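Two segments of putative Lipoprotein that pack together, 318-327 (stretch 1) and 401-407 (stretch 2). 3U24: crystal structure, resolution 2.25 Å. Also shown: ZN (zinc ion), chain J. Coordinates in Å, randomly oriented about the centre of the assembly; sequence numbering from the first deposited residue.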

# COMPACT_ATOMS: atom_id res chain seq x y z
N ASP A 318 -11.91 -26.42 0.79
CA ASP A 318 -12.44 -25.92 -0.48
C ASP A 318 -12.24 -24.43 -0.73
O ASP A 318 -12.80 -23.89 -1.65
N PHE A 319 -11.43 -23.76 0.08
CA PHE A 319 -11.31 -22.33 0.02
C PHE A 319 -10.86 -21.89 -1.39
O PHE A 319 -11.50 -21.06 -2.04
N VAL A 320 -9.77 -22.47 -1.84
CA VAL A 320 -9.12 -22.13 -3.13
C VAL A 320 -10.06 -22.47 -4.31
O VAL A 320 -10.25 -21.67 -5.17
N SER A 321 -10.66 -23.65 -4.33
CA SER A 321 -11.69 -23.99 -5.30
C SER A 321 -12.88 -23.05 -5.31
O SER A 321 -13.44 -22.81 -6.38
N GLU A 322 -13.30 -22.55 -4.13
CA GLU A 322 -14.47 -21.65 -4.11
C GLU A 322 -14.07 -20.38 -4.84
O GLU A 322 -14.87 -19.83 -5.62
N VAL A 323 -12.83 -19.97 -4.64
CA VAL A 323 -12.32 -18.81 -5.34
C VAL A 323 -12.29 -19.01 -6.83
O VAL A 323 -12.75 -18.12 -7.57
N ARG A 324 -11.79 -20.16 -7.30
CA ARG A 324 -11.76 -20.44 -8.75
C ARG A 324 -13.15 -20.48 -9.34
O ARG A 324 -13.37 -20.06 -10.48
N LYS A 325 -14.09 -21.03 -8.61
CA LYS A 325 -15.48 -21.09 -9.07
C LYS A 325 -16.11 -19.67 -9.18
O LYS A 325 -16.85 -19.36 -10.14
N GLN A 326 -15.75 -18.79 -8.24
CA GLN A 326 -16.38 -17.45 -8.16
C GLN A 326 -15.95 -16.51 -9.28
O GLN A 326 -16.76 -15.75 -9.79
N ILE A 327 -14.69 -16.59 -9.68
CA ILE A 327 -14.20 -15.64 -10.64
C ILE A 327 -15.02 -15.67 -11.95
O ILE A 327 -15.46 -14.60 -12.41
N ILE A 401 -18.41 -12.22 2.51
CA ILE A 401 -17.22 -11.39 2.43
C ILE A 401 -16.25 -11.96 1.40
O ILE A 401 -15.55 -11.21 0.76
N LEU A 402 -16.20 -13.27 1.24
CA LEU A 402 -15.35 -13.88 0.24
C LEU A 402 -15.71 -13.40 -1.19
O LEU A 402 -14.84 -13.23 -2.02
N GLN A 403 -17.00 -13.16 -1.45
CA GLN A 403 -17.46 -12.69 -2.75
C GLN A 403 -17.03 -11.22 -2.94
O GLN A 403 -16.45 -10.85 -3.95
N ILE A 404 -17.24 -10.41 -1.90
CA ILE A 404 -16.74 -9.04 -1.91
C ILE A 404 -15.22 -8.94 -2.07
O ILE A 404 -14.74 -8.07 -2.79
N LEU A 405 -14.47 -9.82 -1.42
CA LEU A 405 -13.01 -9.87 -1.61
C LEU A 405 -12.61 -10.15 -3.07
O LEU A 405 -11.65 -9.56 -3.60
N ASN A 406 -13.32 -11.06 -3.70
CA ASN A 406 -13.02 -11.42 -5.08
C ASN A 406 -13.43 -10.30 -6.07
O ASN A 406 -12.79 -10.14 -7.10
N ILE A 407 -14.45 -9.52 -5.74
CA ILE A 407 -14.77 -8.33 -6.49
C ILE A 407 -13.62 -7.33 -6.39
O ILE A 407 -13.15 -6.82 -7.42

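What does the start of stretch 1 bring to the contact? Asp 318, at the N-cap position, makes no capping bond and lies out of reach of stretch 2. The CA-to-CB bond of Phe 319 points sideways to stretch 2, but the end of the ring, with chi1 t (-178°), comes nearer, so that CE1 lies 3.9 Å from Leu 402 CD1, an oblique approach. Val 320 and Ser 321 stay clear of the other helix.

How can Glu 322 serve both the packing and a metal? Its CA-to-CB bond points toward stretch 2, and with chi1 t and chi2 p its CG comes within 3.8 Å of Leu 402 CD2. The carboxylate reaches further: Glu 322 OE2 binds the zinc ion ZN at 2.6 Å, with water 1 O at 2.3 Å and water 2 O at 2.6 Å from ZN. The same OE2 accepts a hydrogen bond from Gln 326 NE2 at 2.9 Å, one turn along the helix.

What holds Leu 402 in place? Pointing toward stretch 1 with chi1 t and chi2 p, it is a knob in a hole formed by Phe 319, Glu 322, Val 323 and Gln 326. Val 323, sideways and t, brings CG2 to 4.2 Å from Leu 402 CD1, while its CG1 lies 3.6 Å from Asn 406 OD1.

Where is the polar link between the helices? After Arg 324 and Lys 325, which make no contact, Gln 326 points toward stretch 2, with chi1 m and chi2 t. Asn 406, also toward and m, donates from ND2 to Gln 326 OE1 at 2.6 Å. Because Gln 326 NE2 is hydrogen-bonded to Glu 322 OE2, the two ends of this amide join the zinc ligand to the neighbouring helix. Gln 326 NE2 also lies 3.6 Å from Gln 403 CG.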

# COMPACT_ATOMS: atom_id res chain seq x y z
CB ASP A 318 -13.92 -26.26 -0.58
CG ASP A 318 -14.17 -27.76 -0.57
OD1 ASP A 318 -13.31 -28.51 -1.07
OD2 ASP A 318 -15.22 -28.17 -0.03
CB PHE A 319 -10.32 -21.84 1.10
CG PHE A 319 -10.17 -20.35 1.15
CD1 PHE A 319 -11.16 -19.56 1.68
CD2 PHE A 319 -9.02 -19.74 0.67
CE1 PHE A 319 -11.02 -18.17 1.72
CE2 PHE A 319 -8.88 -18.35 0.70
CZ PHE A 319 -9.88 -17.56 1.21
CB VAL A 320 -7.74 -22.80 -3.25
CG1 VAL A 320 -7.16 -22.58 -4.63
CG2 VAL A 320 -6.78 -22.24 -2.18
CB SER A 321 -12.24 -25.37 -4.99
OG SER A 321 -11.28 -26.31 -5.33
CB GLU A 322 -14.97 -21.37 -2.69
CG GLU A 322 -16.15 -20.39 -2.55
CD GLU A 322 -17.42 -20.84 -3.30
OE1 GLU A 322 -17.65 -22.05 -3.39
OE2 GLU A 322 -18.18 -19.99 -3.83
CB VAL A 323 -10.93 -18.36 -4.84
CG1 VAL A 323 -10.49 -17.12 -5.61
CG2 VAL A 323 -10.97 -18.00 -3.34
CB ARG A 324 -11.13 -21.80 -9.06
CG ARG A 324 -9.65 -21.93 -8.84
CD ARG A 324 -9.04 -23.10 -9.64
NE ARG A 324 -7.60 -23.01 -9.48
CZ ARG A 324 -6.90 -23.65 -8.55
NH1 ARG A 324 -7.46 -24.54 -7.75
NH2 ARG A 324 -5.60 -23.42 -8.46
CB LYS A 325 -16.26 -21.99 -8.10
CG LYS A 325 -17.75 -22.18 -8.36
CD LYS A 325 -18.37 -23.09 -7.30
CE LYS A 325 -19.89 -23.21 -7.47
NZ LYS A 325 -20.59 -21.91 -7.23
CB GLN A 326 -16.14 -16.78 -6.81
CG GLN A 326 -17.07 -17.31 -5.74
CD GLN A 326 -16.96 -16.58 -4.43
OE1 GLN A 326 -16.41 -15.47 -4.36
NE2 GLN A 326 -17.47 -17.20 -3.38
CB ILE A 327 -12.67 -15.74 -10.81
CG1 ILE A 327 -12.03 -15.24 -9.51
CG2 ILE A 327 -12.20 -14.85 -11.97
CD1 ILE A 327 -10.55 -15.51 -9.42
CB ILE A 401 -16.53 -11.21 3.80
CG1 ILE A 401 -17.39 -10.34 4.75
CG2 ILE A 401 -15.11 -10.69 3.68
CD1 ILE A 401 -17.70 -8.93 4.32
CB LEU A 402 -15.43 -15.41 0.35
CG LEU A 402 -14.53 -16.18 -0.62
CD1 LEU A 402 -13.06 -15.68 -0.54
CD2 LEU A 402 -14.66 -17.69 -0.41
CB GLN A 403 -18.97 -12.83 -2.84
CG GLN A 403 -19.52 -14.26 -2.77
CD GLN A 403 -21.06 -14.25 -2.84
OE1 GLN A 403 -21.62 -13.83 -3.84
NE2 GLN A 403 -21.73 -14.69 -1.77
CB ILE A 404 -17.18 -8.30 -0.64
CG1 ILE A 404 -18.68 -8.12 -0.67
CG2 ILE A 404 -16.52 -6.93 -0.53
CD1 ILE A 404 -19.19 -7.82 0.71
CB LEU A 405 -12.34 -10.95 -0.72
CG LEU A 405 -10.82 -11.17 -0.87
CD1 LEU A 405 -10.03 -9.98 -0.32
CD2 LEU A 405 -10.35 -12.48 -0.22
CB ASN A 406 -13.68 -12.77 -5.44
CG ASN A 406 -12.99 -13.95 -4.75
OD1 ASN A 406 -11.77 -13.93 -4.49
ND2 ASN A 406 -13.80 -15.02 -4.44
CB ILE A 407 -16.10 -7.72 -6.03
CG1 ILE A 407 -17.27 -8.66 -6.45
CG2 ILE A 407 -16.27 -6.30 -6.55
CD1 ILE A 407 -18.64 -8.27 -5.91
ZN ZN J . -20.71 -20.07 -4.39
O HOH W 1 -21.25 -21.13 -2.40
O HOH W 2 -21.59 -17.67 -4.12